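Local atomic coordinates of mannan endo-1,4-beta-mannosidase (Bacillus subtilis, PDB entry 3CBW), a protein that hydrolyses internal beta-1,4-mannosidic linkages in mannan, galactomannan and glucomannan, and takes part in the breakdown of glucomannan. Residues A[75-87]-A[111-125]. The protein carries 3 engineered substitutions. Residues are numbered along the deposited sequence; the frame is centred on the assembly and turned at random.
Sequences CDYARGWLETANI and ISLHLANPAFQSGHF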
loop_
_atom_site.group_PDB
_atom_site.type_symbol
_atom_site.label_atom_id
_atom_site.label_comp_id
_atom_site.label_asym_id
_atom_site.label_seq_id
_atom_site.Cartn_x
_atom_site.Cartn_y
_atom_site.Cartn_z
ATOM N N CYS A 75 -6.639 -3.166 4.207
ATOM C CA CYS A 75 -7.954 -2.521 4.249
ATOM C C CYS A 75 -7.842 -1.159 3.597
ATOM O O CYS A 75 -6.777 -0.546 3.607
ATOM C CB CYS A 75 -8.446 -2.364 5.699
ATOM S SG CYS A 75 -9.916 -1.229 5.968
ATOM N N ASP A 76 -8.941 -0.676 3.031
ATOM C CA ASP A 76 -8.974 0.690 2.516
ATOM C C ASP A 76 -10.084 1.420 3.251
ATOM O O ASP A 76 -11.233 0.994 3.258
ATOM C CB ASP A 76 -9.168 0.668 0.998
ATOM C CG ASP A 76 -8.921 2.014 0.347
ATOM O OD1 ASP A 76 -9.586 3.007 0.718
ATOM O OD2 ASP A 76 -8.073 2.054 -0.576
ATOM N N TYR A 77 -9.722 2.508 3.917
ATOM C CA TYR A 77 -10.676 3.279 4.698
ATOM C C TYR A 77 -11.642 4.109 3.845
ATOM O O TYR A 77 -12.690 4.549 4.350
ATOM C CB TYR A 77 -9.934 4.290 5.554
ATOM C CG TYR A 77 -9.212 3.861 6.814
ATOM C CD1 TYR A 77 -9.461 2.645 7.470
ATOM C CD2 TYR A 77 -8.335 4.752 7.414
ATOM C CE1 TYR A 77 -8.811 2.334 8.678
ATOM C CE2 TYR A 77 -7.702 4.466 8.611
ATOM C CZ TYR A 77 -7.938 3.264 9.242
ATOM O OH TYR A 77 -7.303 3.030 10.440
ATOM N N ALA A 78 -11.276 4.396 2.597
ATOM C CA ALA A 78 -11.948 5.469 1.865
ATOM C C ALA A 78 -12.759 4.956 0.692
ATOM O O ALA A 78 -12.216 4.379 -0.253
ATOM C CB ALA A 78 -10.946 6.517 1.422
ATOM N N ARG A 79 -14.073 5.172 0.769
ATOM C CA ARG A 79 -14.986 4.769 -0.270
ATOM C C ARG A 79 -15.295 6.012 -1.110
ATOM O O ARG A 79 -16.390 6.575 -1.048
ATOM C CB ARG A 79 -16.253 4.151 0.337
ATOM C CG ARG A 79 -16.036 2.802 1.097
ATOM C CD ARG A 79 -15.505 2.931 2.548
ATOM N NE ARG A 79 -16.262 3.945 3.277
ATOM C CZ ARG A 79 -17.414 3.742 3.918
ATOM N NH1 ARG A 79 -17.941 2.523 4.027
ATOM N NH2 ARG A 79 -18.025 4.772 4.490
ATOM N N GLY A 80 -14.319 6.420 -1.915
ATOM C CA GLY A 80 -14.331 7.753 -2.531
ATOM C C GLY A 80 -15.302 7.973 -3.677
ATOM O O GLY A 80 -15.378 9.082 -4.204
ATOM N N TRP A 81 -16.011 6.917 -4.072
ATOM C CA TRP A 81 -17.098 7.008 -5.060
ATOM C C TRP A 81 -18.413 7.490 -4.440
ATOM O O TRP A 81 -19.317 7.897 -5.167
ATOM C CB TRP A 81 -17.328 5.655 -5.743
ATOM C CG TRP A 81 -17.548 4.538 -4.765
ATOM C CD1 TRP A 81 -18.742 4.102 -4.253
ATOM C CD2 TRP A 81 -16.532 3.733 -4.159
ATOM N NE1 TRP A 81 -18.526 3.069 -3.365
ATOM C CE2 TRP A 81 -17.177 2.827 -3.289
ATOM C CE3 TRP A 81 -15.131 3.691 -4.269
ATOM C CZ2 TRP A 81 -16.471 1.878 -2.543
ATOM C CZ3 TRP A 81 -14.434 2.747 -3.519
ATOM C CH2 TRP A 81 -15.109 1.859 -2.671
ATOM N N LEU A 82 -18.533 7.435 -3.117
ATOM C CA LEU A 82 -19.812 7.747 -2.466
ATOM C C LEU A 82 -20.110 9.233 -2.514
ATOM O O LEU A 82 -19.236 10.060 -2.265
ATOM C CB LEU A 82 -19.819 7.268 -1.011
ATOM C CG LEU A 82 -19.752 5.767 -0.732
ATOM C CD1 LEU A 82 -19.577 5.544 0.757
ATOM C CD2 LEU A 82 -21.002 5.054 -1.223
ATOM N N GLU A 83 -21.356 9.567 -2.840
ATOM C CA GLU A 83 -21.841 10.928 -2.677
ATOM C C GLU A 83 -22.462 11.016 -1.298
ATOM O O GLU A 83 -23.432 10.322 -0.998
ATOM C CB GLU A 83 -22.875 11.273 -3.747
ATOM C CG GLU A 83 -22.288 11.459 -5.147
ATOM C CD GLU A 83 -21.480 12.738 -5.286
ATOM O OE1 GLU A 83 -21.900 13.783 -4.743
ATOM O OE2 GLU A 83 -20.422 12.697 -5.946
ATOM N N THR A 84 -21.894 11.872 -0.460
ATOM C CA THR A 84 -22.235 11.893 0.957
ATOM C C THR A 84 -22.500 13.324 1.405
ATOM O O THR A 84 -22.092 14.281 0.733
ATOM C CB THR A 84 -21.091 11.282 1.808
ATOM O OG1 THR A 84 -19.864 11.956 1.511
ATOM C CG2 THR A 84 -20.930 9.790 1.521
ATOM N N ALA A 85 -23.178 13.465 2.543
ATOM C CA ALA A 85 -23.513 14.782 3.098
ATOM C C ALA A 85 -22.261 15.590 3.440
ATOM O O ALA A 85 -22.171 16.786 3.148
ATOM C CB ALA A 85 -24.419 14.638 4.327
ATOM N N ASN A 86 -21.290 14.915 4.053
ATOM C CA ASN A 86 -19.993 15.497 4.358
ATOM C C ASN A 86 -18.952 14.614 3.689
ATOM O O ASN A 86 -19.088 13.390 3.695
ATOM C CB ASN A 86 -19.761 15.557 5.875
ATOM C CG ASN A 86 -20.730 16.497 6.578
ATOM O OD1 ASN A 86 -20.941 17.625 6.144
ATOM N ND2 ASN A 86 -21.315 16.031 7.679
ATOM N N ILE A 87 -17.939 15.227 3.088
ATOM C CA ILE A 87 -16.930 14.451 2.359
ATOM C C ILE A 87 -16.268 13.362 3.219
ATOM O O ILE A 87 -16.004 12.264 2.731
ATOM C CB ILE A 87 -15.883 15.363 1.677
ATOM C CG1 ILE A 87 -15.047 14.549 0.684
ATOM C CG2 ILE A 87 -15.018 16.121 2.714
ATOM C CD1 ILE A 87 -14.273 15.399 -0.280
ATOM N N ILE A 111 -2.827 -0.296 4.975
ATOM C CA ILE A 111 -3.954 0.591 4.670
ATOM C C ILE A 111 -3.674 1.450 3.443
ATOM O O ILE A 111 -2.616 2.082 3.345
ATOM C CB ILE A 111 -4.296 1.491 5.896
ATOM C CG1 ILE A 111 -4.780 0.605 7.052
ATOM C CG2 ILE A 111 -5.340 2.552 5.538
ATOM C CD1 ILE A 111 -4.919 1.302 8.400
ATOM N N SER A 112 -4.630 1.440 2.513
ATOM C CA SER A 112 -4.657 2.364 1.375
ATOM C C SER A 112 -5.897 3.238 1.466
ATOM O O SER A 112 -6.738 3.035 2.334
ATOM C CB SER A 112 -4.642 1.606 0.042
ATOM O OG SER A 112 -5.777 0.759 -0.094
ATOM N N LEU A 113 -5.987 4.219 0.570
ATOM C CA LEU A 113 -7.070 5.203 0.613
ATOM C C LEU A 113 -7.572 5.575 -0.772
ATOM O O LEU A 113 -6.893 6.294 -1.512
ATOM C CB LEU A 113 -6.592 6.491 1.283
ATOM C CG LEU A 113 -6.022 6.395 2.703
ATOM C CD1 LEU A 113 -5.245 7.637 3.091
ATOM C CD2 LEU A 113 -7.132 6.126 3.705
ATOM N N HIS A 114 -8.780 5.139 -1.111
ATOM C CA HIS A 114 -9.438 5.628 -2.335
ATOM C C HIS A 114 -10.162 6.940 -2.036
ATOM O O HIS A 114 -11.394 7.006 -2.030
ATOM C CB HIS A 114 -10.366 4.572 -2.916
ATOM C CG HIS A 114 -9.634 3.501 -3.663
ATOM N ND1 HIS A 114 -8.718 2.664 -3.059
ATOM C CD2 HIS A 114 -9.660 3.149 -4.971
ATOM C CE1 HIS A 114 -8.222 1.833 -3.961
ATOM N NE2 HIS A 114 -8.782 2.103 -5.129
ATOM N N LEU A 115 -9.386 7.996 -1.796
ATOM C CA LEU A 115 -9.911 9.256 -1.286
ATOM C C LEU A 115 -10.920 9.893 -2.210
ATOM O O LEU A 115 -10.684 10.008 -3.418
ATOM C CB LEU A 115 -8.786 10.264 -1.080
ATOM C CG LEU A 115 -7.743 9.993 0.002
ATOM C CD1 LEU A 115 -6.663 11.080 -0.081
ATOM C CD2 LEU A 115 -8.402 9.978 1.378
ATOM N N ALA A 116 -12.027 10.347 -1.626
ATOM C CA ALA A 116 -12.928 11.260 -2.322
ATOM C C ALA A 116 -12.155 12.511 -2.722
ATOM O O ALA A 116 -11.093 12.815 -2.159
ATOM C CB ALA A 116 -14.114 11.604 -1.440
ATOM N N ASN A 117 -12.703 13.231 -3.697
ATOM C CA ASN A 117 -12.032 14.334 -4.359
ATOM C C ASN A 117 -12.457 15.657 -3.741
ATOM O O ASN A 117 -13.592 16.102 -3.940
ATOM C CB ASN A 117 -12.432 14.290 -5.831
ATOM C CG ASN A 117 -11.732 15.310 -6.684
ATOM O OD1 ASN A 117 -11.162 16.286 -6.198
ATOM N ND2 ASN A 117 -11.790 15.089 -8.001
ATOM N N PRO A 118 -11.545 16.308 -3.003
ATOM C CA PRO A 118 -11.933 17.534 -2.294
ATOM C C PRO A 118 -12.115 18.757 -3.199
ATOM O O PRO A 118 -12.470 19.823 -2.707
ATOM C CB PRO A 118 -10.799 17.725 -1.286
ATOM C CG PRO A 118 -9.614 17.095 -1.927
ATOM C CD PRO A 118 -10.133 15.953 -2.757
ATOM N N ALA A 119 -11.908 18.613 -4.504
ATOM C CA ALA A 119 -12.321 19.671 -5.435
ATOM C C ALA A 119 -13.844 19.728 -5.545
ATOM O O ALA A 119 -14.397 20.702 -6.072
ATOM C CB ALA A 119 -11.687 19.469 -6.811
ATOM N N PHE A 120 -14.516 18.690 -5.051
ATOM C CA PHE A 120 -15.969 18.553 -5.095
ATOM C C PHE A 120 -16.537 18.444 -3.688
ATOM O O PHE A 120 -15.807 18.207 -2.724
ATOM C CB PHE A 120 -16.357 17.300 -5.891
ATOM C CG PHE A 120 -16.040 17.388 -7.351
ATOM C CD1 PHE A 120 -17.002 17.835 -8.255
ATOM C CD2 PHE A 120 -14.785 17.026 -7.831
ATOM C CE1 PHE A 120 -16.717 17.917 -9.620
ATOM C CE2 PHE A 120 -14.479 17.106 -9.182
ATOM C CZ PHE A 120 -15.452 17.556 -10.086
ATOM N N GLN A 121 -17.850 18.607 -3.572
ATOM C CA GLN A 121 -18.515 18.503 -2.285
ATOM C C GLN A 121 -18.285 17.129 -1.641
ATOM O O GLN A 121 -18.103 17.023 -0.428
ATOM C CB GLN A 121 -20.010 18.798 -2.455
ATOM C CG GLN A 121 -20.825 18.688 -1.175
ATOM C CD GLN A 121 -21.250 17.266 -0.856
ATOM O OE1 GLN A 121 -21.450 16.441 -1.755
ATOM N NE2 GLN A 121 -21.389 16.968 0.433
ATOM N N SER A 122 -18.335 16.081 -2.460
ATOM C CA SER A 122 -18.018 14.728 -2.017
ATOM C C SER A 122 -17.788 13.851 -3.239
ATOM O O SER A 122 -17.943 14.310 -4.372
ATOM C CB SER A 122 -19.130 14.159 -1.129
ATOM O OG SER A 122 -20.295 13.887 -1.887
ATOM N N GLY A 123 -17.396 12.601 -2.991
ATOM C CA GLY A 123 -17.227 11.611 -4.049
ATOM C C GLY A 123 -16.239 12.037 -5.115
ATOM O O GLY A 123 -15.226 12.679 -4.827
ATOM N N HIS A 124 -16.522 11.642 -6.353
ATOM C CA HIS A 124 -15.742 12.066 -7.523
ATOM C C HIS A 124 -14.272 11.637 -7.498
ATOM O O HIS A 124 -13.423 12.314 -8.080
ATOM C CB HIS A 124 -15.835 13.587 -7.713
ATOM C CG HIS A 124 -17.202 14.067 -8.085
ATOM N ND1 HIS A 124 -18.180 14.324 -7.151
ATOM C CD2 HIS A 124 -17.759 14.320 -9.294
ATOM C CE1 HIS A 124 -19.277 14.733 -7.765
ATOM N NE2 HIS A 124 -19.050 14.733 -9.066
ATOM N N PHE A 125 -13.979 10.491 -6.881
ATOM C CA PHE A 125 -12.584 10.052 -6.703
ATOM C C PHE A 125 -11.787 9.859 -7.992
ATOM O O PHE A 125 -10.557 9.959 -7.980
ATOM C CB PHE A 125 -12.489 8.818 -5.787
ATOM C CG PHE A 125 -12.879 7.507 -6.428
ATOM C CD1 PHE A 125 -12.143 6.369 -6.138
ATOM C CD2 PHE A 125 -14.004 7.375 -7.243
ATOM C CE1 PHE A 125 -12.485 5.137 -6.674
ATOM C CE2 PHE A 125 -14.341 6.131 -7.808
ATOM C CZ PHE A 125 -13.584 5.019 -7.511
HETATM O O HOH W 1 -18.872 10.058 -6.804
HETATM O O HOH W 2 -17.618 11.235 -0.305
#
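Asp76 grips His114 across two neighbouring parallel strands of the family 26 TIM barrel, joined by a beta-alpha-beta crossover through helix 96-104. Its CG stands anti to the backbone N (chi1 -168°), which turns the carboxylate to strand 111-114. Asp76 OD2 receives His114 ND1 at 2.6 Å. The oxygen lies near the imidazole plane, at the ring edge, but the N-H comes from above the carboxylate plane. Ser112 OG reaches Asp76 OD2 from the opposite face, at 2.7 Å. OD1 takes His114 N on its syn lone pair and also Ala78 N, closing an Asx turn. On the other side of the sheet, Ile111 CG2 sits over the Tyr77 ring, 4.2 Å from its centroid. Past the strands, Trp81 points an edge at the face of Phe125, with ring planes 65° apart. Farther out, Thr84 N donates to Ser122 OG (2.9 Å), and Gln121 NE2 meets Thr84 O in its carbonyl plane (2.8 Å). With an alanine in place of Asp76, His114 ND1 would probably lose its acceptor, and the imidazole would be freer to turn. Four donors hold one buried carboxylate. Its bond to ND1 probably fixes the orientation of His114, a likely substrate-binding residue.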